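PDB 2HHC: nodulation fucosyltransferase NodZ, which belongs to the GT-B clan of glycosyltransferases, a rhizobial nodulation protein whose chain is built round two separate mixed beta sheets with helices packed around them. Local coordinates for residues R41-V46 / S51-A56; S152-R157 / G263-L268; I205-A210 / R299-D304. All coordinates share one frame; numbering follows the deposited sequence. Where two conformers were deposited one is given.

Interaction 1: residues R41-V46 / S51-A56; sequences RGSCYV and SNAFPA
Val46 pushes its methyl CG2 against Ala53 CB at 3.4 Å, a tighter carbon pair than ordinary van der Waals packing. Rotation about the valine CA-CB bond decides this: CG1 lies anti to the backbone N (chi1 175°), which leaves CG2 beside that nitrogen and over the alanine. The other branch, CG1, is used as well, meeting Ser51 CB at 4.1 Å. Ser43 approaches the same alanine with its methylene, CB to Ala53 CB 3.5 Å, so one small methyl is touched by two residues of the same turn. The serine hydroxyl is directed back into its own segment. There OG accepts from Tyr45 N at 3.0 Å, an ST turn set inside the type I turn from Ser43 to Val46.

At the other end the contact is polar and mostly of backbone. A water accepts from Gly42 N at 2.7 Å and donates to Ser51 O, while Arg41 CA sends an almost straight C-H...O contact to that same carbonyl oxygen. The arginine stem runs past Asn52, and its guanidinium is taken up by Asp39 and Asn76. Asn52 is buried and its amide is well supplied: OD1 accepts from Trp40 N and, weakly, from Phe54 N at 3.4 Å, and ND2 donates to Ile38 O and Asp72 O. The arrangement is that of a connecting loop in an alpha/beta domain, in which the chain leaving strand 35-39 makes a tight turn and folds back on the asparagine-capped entry to helix 54-57.

Interaction 2: residues S152-R157 / G263-L268; sequences SEIRAR and GGASAL. With PO4 (phosphate ion), chain D.
Ile154 and Leu268 lie across one another at a slant, meeting through their CD1 methyls at 4.2 Å. The isoleucine chain is extended beyond CG1 (chi2 177°), which carries CD1 out towards the leucine, and it meets Ala265 further back, CG1 to CB 4.2 Å. Two levels of one side chain thus serve two residues that lie three apart on helix 263-268. Arg157, nearly one turn further along its helix, comes to the same alanine from another direction. A bend at chi3 (69°) brings its NH1 to 3.9 Å from Ala265 CB, and NH1 is held there by a salt bridge to Glu262. The guanidinium stands obliquely to the methyl.

The axes of the two segments pass 10.3 Å apart at -47°, a distance spanned by the isoleucine and leucine side chains. Both helices feed the second of the two sheets in this GT-B type chain: helix 152-166 precedes strand 170-176, and helix 258-274 precedes strand 279-283. Ile269 of the latter helix touches both Ile154 and Arg157.

The first turn of helix 152-166 also carries a phosphate ion, probably from the crystallisation liquor. Ser152 N donates to its O3 at 2.8 Å, and Arg151 NH1 also binds the ion. Ser152 OG lies 2.8 Å from phosphate O1. Arg155 stands more loosely by, NH2 to phosphate O3 4.0 Å, with its salt bridge made instead to Glu59; one face of its guanidinium lies against Ser152 CA.

Interaction 3: residues I205-A210 / R299-D304; sequences IRKAKA and RIIEFD
Ile301 drives its CD1 methyl against Ala208 of helix 192-209, 3.6 Å from the alanine CA and 3.7 Å from its CB. This apolar contact works because Ile301 stretches away from its strand, CD1 anti to CA (chi2 174°), while the alanine is too short to keep the methyl from the helix backbone. Lys207 adds its aliphatic part, CG to Ile301 CD1 4.0 Å. It crosses the isoleucine at a slant: CG, anti to the backbone N (chi1 172°), is the atom that touches, and the rest of the chain runs on past the isoleucine.

Polar links belong to the surroundings. Ala208 O is hydrogen-bonded to Tyr213 OH, and the ring of that tyrosine makes a cation-pi contact with Arg299, whose NH1 in turn donates to Ser212 O. The loop after the helix is in this way tied to both segments.

Backbone bonds fix the strand in its sheet, Ile301 pairing with Val280 and Arg282, Ile300 with Ile314. Strand 299-303 therefore lies between the parallel strand 279-283 and the antiparallel strand 311-315, and Met313 on the latter touches Ile301. Helix 192-209 packs over one face of this sheet: Ile205 rests on Val174 and Ile281, Ala208 reaches Ile172 as well as Ile301, and Lys207 extends to Leu311 on the last strand.

Overall arrangement
Interactions 1 and 2 adjoin, their centres about 14 Å apart: Tyr45 of the first packs on helix 258-274 of the second, CD1 to Gly264 N 3.5 Å. The loop following strand 35-39 of the first sheet is thereby joined to a helix that feeds the second. Arg151 also links the two, bonding Pro55 O of interaction 1 and the phosphate bound at Ser152 of interaction 2. Interaction 3 lies farther from the chain's centre, at the second sheet and on the opposite side of that centre from interaction 1, their centres about 35 Å apart. Its segments alternate along the sequence with those of interaction 2, although the nearest atoms of the two are about 17 Å apart.

Interaction 1: residues R41-V46 / S51-A56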
loop_
_atom_site.group_PDB
_atom_site.type_symbol
_atom_site.label_atom_id
_atom_site.label_comp_id
_atom_site.label_asym_id
_atom_site.label_seq_id
_atom_site.Cartn_x
_atom_site.Cartn_y
_atom_site.Cartn_z
ATOM N N ARG A 41 3.083 12.619 7.714
ATOM C CA ARG A 41 3.456 13.986 7.315
ATOM C C ARG A 41 4.296 13.944 6.071
ATOM O O ARG A 41 5.191 13.115 5.957
ATOM C CB ARG A 41 4.241 14.688 8.436
ATOM C CG ARG A 41 3.351 15.061 9.629
ATOM C CD ARG A 41 4.098 15.700 10.802
ATOM N NE ARG A 41 5.018 14.742 11.353
ATOM C CZ ARG A 41 5.901 15.023 12.299
ATOM N NH1 ARG A 41 5.879 16.229 12.840
ATOM N NH2 ARG A 41 6.776 14.099 12.708
ATOM N N GLY A 42 3.985 14.818 5.142
ATOM C CA GLY A 42 4.744 14.905 3.865
ATOM C C GLY A 42 4.338 13.896 2.792
ATOM O O GLY A 42 5.020 13.763 1.753
ATOM N N SER A 43 3.188 13.245 2.998
ATOM C CA SER A 43 2.592 12.377 1.983
ATOM C C SER A 43 2.528 13.054 0.620
ATOM O O SER A 43 2.239 14.244 0.478
ATOM C CB SER A 43 1.160 12.032 2.396
ATOM O OG SER A 43 0.448 11.374 1.361
ATOM N N CYS A 44 2.764 12.252 -0.419
ATOM C CA CYS A 44 2.595 12.697 -1.804
ATOM C C CYS A 44 1.194 13.195 -2.123
ATOM O O CYS A 44 0.984 13.890 -3.115
ATOM C CB CYS A 44 3.010 11.593 -2.814
ATOM S SG CYS A 44 2.114 10.071 -2.655
ATOM N N TYR A 45 0.226 12.832 -1.287
ATOM C CA TYR A 45 -1.153 13.210 -1.563
ATOM C C TYR A 45 -1.611 14.452 -0.807
ATOM O O TYR A 45 -2.701 14.957 -1.056
ATOM C CB TYR A 45 -2.101 12.102 -1.257
ATOM C CG TYR A 45 -1.864 10.916 -2.118
ATOM C CD1 TYR A 45 -2.030 10.980 -3.490
ATOM C CD2 TYR A 45 -1.429 9.746 -1.561
ATOM C CE1 TYR A 45 -1.783 9.865 -4.299
ATOM C CE2 TYR A 45 -1.163 8.645 -2.349
ATOM C CZ TYR A 45 -1.369 8.694 -3.677
ATOM O OH TYR A 45 -1.109 7.576 -4.422
ATOM N N VAL A 46 -0.827 14.941 0.132
ATOM C CA VAL A 46 -1.256 16.077 0.945
ATOM C C VAL A 46 -0.303 17.256 0.693
ATOM O O VAL A 46 0.900 17.136 0.951
ATOM C CB VAL A 46 -1.260 15.653 2.416
ATOM C CG1 VAL A 46 -1.570 16.822 3.367
ATOM C CG2 VAL A 46 -2.297 14.528 2.590
ATOM N N SER A 51 1.009 18.350 7.893
ATOM C CA SER A 51 -0.257 17.725 8.231
ATOM C C SER A 51 -0.092 16.220 8.159
ATOM O O SER A 51 0.418 15.691 7.131
ATOM C CB SER A 51 -1.300 18.165 7.210
ATOM O OG SER A 51 -2.519 17.553 7.475
ATOM N N ASN A 52 -0.522 15.478 9.197
ATOM C CA ASN A 52 -0.420 14.041 9.131
ATOM C C ASN A 52 -1.505 13.517 8.207
ATOM O O ASN A 52 -2.662 13.766 8.477
ATOM C CB ASN A 52 -0.580 13.476 10.547
ATOM C CG ASN A 52 -0.214 12.014 10.673
ATOM O OD1 ASN A 52 -0.089 11.318 9.672
ATOM N ND2 ASN A 52 -0.033 11.540 11.898
ATOM N N ALA A 53 -1.125 12.891 7.104
ATOM C CA ALA A 53 -2.102 12.477 6.097
ATOM C C ALA A 53 -2.983 11.336 6.538
ATOM O O ALA A 53 -4.036 11.117 5.932
ATOM C CB ALA A 53 -1.387 12.075 4.825
ATOM N N PHE A 54 -2.587 10.565 7.540
ATOM C CA PHE A 54 -3.385 9.364 7.872
ATOM C C PHE A 54 -4.890 9.701 8.074
ATOM O O PHE A 54 -5.763 9.036 7.476
ATOM C CB PHE A 54 -2.769 8.554 9.028
ATOM C CG PHE A 54 -3.503 7.300 9.335
ATOM C CD1 PHE A 54 -3.238 6.116 8.671
ATOM C CD2 PHE A 54 -4.476 7.323 10.289
ATOM C CE1 PHE A 54 -3.971 4.958 9.033
ATOM C CE2 PHE A 54 -5.233 6.185 10.638
ATOM C CZ PHE A 54 -4.922 4.990 9.982
ATOM N N PRO A 55 -5.266 10.684 8.933
ATOM C CA PRO A 55 -6.677 11.011 9.111
ATOM C C PRO A 55 -7.426 11.608 7.927
ATOM O O PRO A 55 -8.608 11.750 7.962
ATOM C CB PRO A 55 -6.669 12.008 10.280
ATOM C CG PRO A 55 -5.327 11.863 10.903
ATOM C CD PRO A 55 -4.405 11.441 9.848
ATOM N N ALA A 56 -6.691 12.001 6.902
ATOM C CA ALA A 56 -7.329 12.481 5.704
ATOM C C ALA A 56 -7.985 11.329 4.916
ATOM O O ALA A 56 -8.895 11.575 4.154
ATOM C CB ALA A 56 -6.332 13.266 4.831
HETATM O O HOH W 1 1.551 16.016 4.873
#

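Interaction 2: residues S152-R157 / G263-L268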
loop_
_atom_site.group_PDB
_atom_site.type_symbol
_atom_site.label_atom_id
_atom_site.label_comp_id
_atom_site.label_asym_id
_atom_site.label_seq_id
_atom_site.Cartn_x
_atom_site.Cartn_y
_atom_site.Cartn_z
ATOM N N SER A 152 -15.592 7.417 5.619
ATOM C CA SER A 152 -16.911 7.052 5.051
ATOM C C SER A 152 -17.156 7.537 3.635
ATOM O O SER A 152 -17.785 6.862 2.827
ATOM C CB SER A 152 -18.058 7.485 5.947
ATOM O OG SER A 152 -18.104 8.892 6.119
ATOM N N GLU A 153 -16.611 8.689 3.276
ATOM C CA GLU A 153 -16.782 9.249 1.928
ATOM C C GLU A 153 -16.142 8.402 0.846
ATOM O O GLU A 153 -16.620 8.314 -0.278
ATOM C CB GLU A 153 -16.257 10.699 1.879
ATOM C CG GLU A 153 -16.487 11.513 3.150
ATOM C CD GLU A 153 -15.445 11.178 4.212
ATOM O OE1 GLU A 153 -14.246 11.078 3.866
ATOM O OE2 GLU A 153 -15.808 11.012 5.390
ATOM N N ILE A 154 -15.068 7.732 1.230
ATOM C CA ILE A 154 -14.365 6.860 0.360
ATOM C C ILE A 154 -15.104 5.514 0.289
ATOM O O ILE A 154 -15.299 4.986 -0.793
ATOM C CB ILE A 154 -12.881 6.645 0.773
ATOM C CG1 ILE A 154 -12.146 7.986 0.806
ATOM C CG2 ILE A 154 -12.146 5.730 -0.196
ATOM C CD1 ILE A 154 -10.682 7.886 1.286
ATOM N N ARG A 155 -15.523 4.999 1.467
ATOM C CA ARG A 155 -16.297 3.743 1.492
ATOM C C ARG A 155 -17.560 3.857 0.670
ATOM O O ARG A 155 -17.904 2.930 -0.045
ATOM C CB ARG A 155 -16.617 3.311 2.931
ATOM C CG ARG A 155 -15.351 2.867 3.617
ATOM C CD ARG A 155 -15.552 2.074 4.826
ATOM N NE ARG A 155 -15.467 3.004 5.860
ATOM C CZ ARG A 155 -16.505 3.590 6.423
ATOM N NH1 ARG A 155 -17.724 3.248 6.071
ATOM N NH2 ARG A 155 -16.276 4.484 7.348
ATOM N N ALA A 156 -18.240 5.009 0.709
ATOM C CA ALA A 156 -19.481 5.135 -0.048
ATOM C C ALA A 156 -19.261 5.068 -1.540
ATOM O O ALA A 156 -20.048 4.489 -2.290
ATOM C CB ALA A 156 -20.180 6.416 0.287
ATOM N N ARG A 157 -18.128 5.583 -2.011
ATOM C CA ARG A 157 -17.789 5.502 -3.387
ATOM C C ARG A 157 -17.502 4.051 -3.812
ATOM O O ARG A 157 -17.938 3.591 -4.829
ATOM C CB ARG A 157 -16.601 6.440 -3.707
ATOM C CG ARG A 157 -17.011 7.897 -3.620
ATOM C CD ARG A 157 -15.831 8.883 -3.718
ATOM N NE ARG A 157 -15.267 8.863 -5.059
ATOM C CZ ARG A 157 -14.140 9.484 -5.431
ATOM N NH1 ARG A 157 -13.416 10.143 -4.570
ATOM N NH2 ARG A 157 -13.716 9.375 -6.674
ATOM N N GLY A 263 -6.643 12.502 -5.609
ATOM C CA GLY A 263 -5.746 11.499 -6.119
ATOM C C GLY A 263 -5.593 10.322 -5.135
ATOM O O GLY A 263 -5.547 9.185 -5.525
ATOM N N GLY A 264 -5.483 10.671 -3.865
ATOM C CA GLY A 264 -5.348 9.663 -2.813
ATOM C C GLY A 264 -6.576 8.816 -2.706
ATOM O O GLY A 264 -6.515 7.595 -2.610
ATOM N N ALA A 265 -7.738 9.470 -2.690
ATOM C CA ALA A 265 -8.973 8.726 -2.610
ATOM C C ALA A 265 -9.158 7.814 -3.790
ATOM O O ALA A 265 -9.537 6.647 -3.689
ATOM C CB ALA A 265 -10.155 9.728 -2.493
ATOM N N SER A 266 -8.828 8.290 -4.992
ATOM C CA SER A 266 -8.894 7.492 -6.193
ATOM C C SER A 266 -7.995 6.239 -6.149
ATOM O O SER A 266 -8.363 5.141 -6.546
ATOM C CB SER A 266 -8.495 8.413 -7.363
ATOM O OG SER A 266 -8.568 7.696 -8.570
ATOM N N ALA A 267 -6.793 6.434 -5.624
ATOM C CA ALA A 267 -5.878 5.322 -5.444
ATOM C C ALA A 267 -6.471 4.262 -4.522
ATOM O O ALA A 267 -6.443 3.076 -4.804
ATOM C CB ALA A 267 -4.560 5.808 -4.943
ATOM N N LEU A 268 -7.009 4.711 -3.389
ATOM C CA LEU A 268 -7.559 3.779 -2.412
ATOM C C LEU A 268 -8.782 3.049 -2.951
ATOM O O LEU A 268 -8.945 1.841 -2.713
ATOM C CB LEU A 268 -7.882 4.509 -1.096
ATOM C CG LEU A 268 -6.653 4.956 -0.299
ATOM C CD1 LEU A 268 -6.981 6.000 0.740
ATOM C CD2 LEU A 268 -5.908 3.749 0.337
HETATM P P PO4 D . -16.144 9.396 8.889
HETATM O O1 PO4 D . -16.522 10.426 7.878
HETATM O O2 PO4 D . -17.460 8.902 9.468
HETATM O O3 PO4 D . -15.362 8.217 8.261
HETATM O O4 PO4 D . -15.287 10.056 9.928
#

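Interaction 3: residues I205-A210 / R299-D304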
loop_
_atom_site.group_PDB
_atom_site.type_symbol
_atom_site.label_atom_id
_atom_site.label_comp_id
_atom_site.label_asym_id
_atom_site.label_seq_id
_atom_site.Cartn_x
_atom_site.Cartn_y
_atom_site.Cartn_z
ATOM N N ILE A 205 -4.699 -10.407 -20.209
ATOM C CA ILE A 205 -6.157 -10.354 -20.179
ATOM C C ILE A 205 -6.780 -11.548 -20.894
ATOM O O ILE A 205 -7.715 -12.150 -20.393
ATOM C CB ILE A 205 -6.680 -8.989 -20.698
ATOM C CG1 ILE A 205 -6.262 -7.836 -19.764
ATOM C CG2 ILE A 205 -8.205 -8.988 -20.826
ATOM C CD1 ILE A 205 -6.499 -6.484 -20.369
ATOM N N ARG A 206 -6.246 -11.912 -22.059
ATOM C CA ARG A 206 -6.732 -13.087 -22.787
ATOM C C ARG A 206 -6.616 -14.352 -21.903
ATOM O O ARG A 206 -7.554 -15.173 -21.863
ATOM C CB ARG A 206 -6.004 -13.231 -24.131
ATOM C CG ARG A 206 -6.342 -12.080 -25.066
ATOM C CD ARG A 206 -5.643 -12.074 -26.409
ATOM N NE ARG A 206 -6.051 -10.854 -27.137
ATOM C CZ ARG A 206 -5.259 -9.931 -27.666
ATOM N NH1 ARG A 206 -3.933 -10.099 -27.728
ATOM N NH2 ARG A 206 -5.817 -8.856 -28.215
ATOM N N LYS A 207 -5.485 -14.498 -21.207
ATOM C CA LYS A 207 -5.251 -15.648 -20.323
ATOM C C LYS A 207 -6.271 -15.682 -19.218
ATOM O O LYS A 207 -6.881 -16.731 -18.945
ATOM C CB LYS A 207 -3.802 -15.661 -19.789
ATOM C CG LYS A 207 -3.502 -16.733 -18.686
ATOM C CD LYS A 207 -2.013 -16.682 -18.334
ATOM C CE LYS A 207 -1.609 -17.646 -17.208
ATOM N NZ LYS A 207 -1.621 -19.059 -17.629
ATOM N N ALA A 208 -6.495 -14.539 -18.594
ATOM C CA ALA A 208 -7.464 -14.436 -17.519
ATOM C C ALA A 208 -8.874 -14.745 -18.004
ATOM O O ALA A 208 -9.653 -15.402 -17.293
ATOM C CB ALA A 208 -7.431 -13.024 -16.917
ATOM N N LYS A 209 -9.216 -14.266 -19.195
ATOM C CA LYS A 209 -10.577 -14.441 -19.724
ATOM C C LYS A 209 -10.886 -15.867 -20.146
ATOM O O LYS A 209 -12.069 -16.231 -20.237
ATOM C CB LYS A 209 -10.823 -13.501 -20.905
ATOM C CG LYS A 209 -11.180 -12.086 -20.494
ATOM C CD LYS A 209 -11.510 -11.179 -21.676
ATOM C CE LYS A 209 -12.928 -11.532 -22.167
ATOM N NZ LYS A 209 -13.160 -10.973 -23.483
ATOM N N ALA A 210 -9.839 -16.652 -20.425
ATOM C CA ALA A 210 -9.973 -18.066 -20.807
ATOM C C ALA A 210 -10.234 -19.008 -19.609
ATOM O O ALA A 210 -10.585 -20.182 -19.813
ATOM C CB ALA A 210 -8.733 -18.498 -21.526
ATOM N N ARG A 299 -7.236 -15.754 -7.605
ATOM C CA ARG A 299 -6.218 -16.053 -8.628
ATOM C C ARG A 299 -5.492 -14.774 -9.050
ATOM O O ARG A 299 -6.111 -13.732 -9.263
ATOM C CB ARG A 299 -6.861 -16.671 -9.871
ATOM C CG ARG A 299 -7.507 -18.028 -9.673
ATOM C CD ARG A 299 -8.811 -17.981 -10.469
ATOM N NE ARG A 299 -8.996 -19.106 -11.308
ATOM C CZ ARG A 299 -10.021 -19.308 -12.137
ATOM N NH1 ARG A 299 -11.006 -18.438 -12.296
ATOM N NH2 ARG A 299 -10.048 -20.421 -12.811
ATOM N N ILE A 300 -4.189 -14.900 -9.236
ATOM C CA ILE A 300 -3.322 -13.800 -9.588
ATOM C C ILE A 300 -2.576 -14.188 -10.870
ATOM O O ILE A 300 -2.076 -15.316 -10.995
ATOM C CB ILE A 300 -2.321 -13.538 -8.458
ATOM C CG1 ILE A 300 -3.061 -13.159 -7.154
ATOM C CG2 ILE A 300 -1.372 -12.419 -8.858
ATOM C CD1 ILE A 300 -3.321 -14.357 -6.224
ATOM N N ILE A 301 -2.539 -13.286 -11.842
ATOM C CA ILE A 301 -1.778 -13.518 -13.082
ATOM C C ILE A 301 -0.692 -12.440 -13.178
ATOM O O ILE A 301 -0.944 -11.236 -12.958
ATOM C CB ILE A 301 -2.689 -13.491 -14.264
ATOM C CG1 ILE A 301 -3.527 -14.768 -14.286
ATOM C CG2 ILE A 301 -1.892 -13.323 -15.562
ATOM C CD1 ILE A 301 -4.627 -14.872 -15.340
ATOM N N GLU A 302 0.511 -12.866 -13.541
ATOM C CA GLU A 302 1.592 -11.926 -13.713
ATOM C C GLU A 302 2.664 -12.510 -14.604
ATOM O O GLU A 302 2.710 -13.721 -14.794
ATOM C CB GLU A 302 2.168 -11.556 -12.366
ATOM C CG GLU A 302 2.904 -12.679 -11.703
ATOM C CD GLU A 302 2.934 -12.570 -10.187
ATOM O OE1 GLU A 302 2.016 -12.008 -9.596
ATOM O OE2 GLU A 302 3.898 -13.062 -9.586
ATOM N N PHE A 303 3.497 -11.646 -15.179
ATOM C CA PHE A 303 4.698 -12.098 -15.859
ATOM C C PHE A 303 5.734 -12.422 -14.795
ATOM O O PHE A 303 5.968 -11.621 -13.888
ATOM C CB PHE A 303 5.183 -11.032 -16.835
ATOM C CG PHE A 303 4.361 -10.974 -18.091
ATOM C CD1 PHE A 303 3.196 -10.216 -18.138
ATOM C CD2 PHE A 303 4.734 -11.698 -19.217
ATOM C CE1 PHE A 303 2.426 -10.183 -19.308
ATOM C CE2 PHE A 303 3.974 -11.661 -20.364
ATOM C CZ PHE A 303 2.814 -10.915 -20.410
ATOM N N ASP A 304 6.289 -13.631 -14.876
ATOM C CA ASP A 304 7.324 -14.088 -13.946
ATOM C C ASP A 304 8.372 -14.794 -14.762
ATOM O O ASP A 304 8.862 -15.869 -14.390
#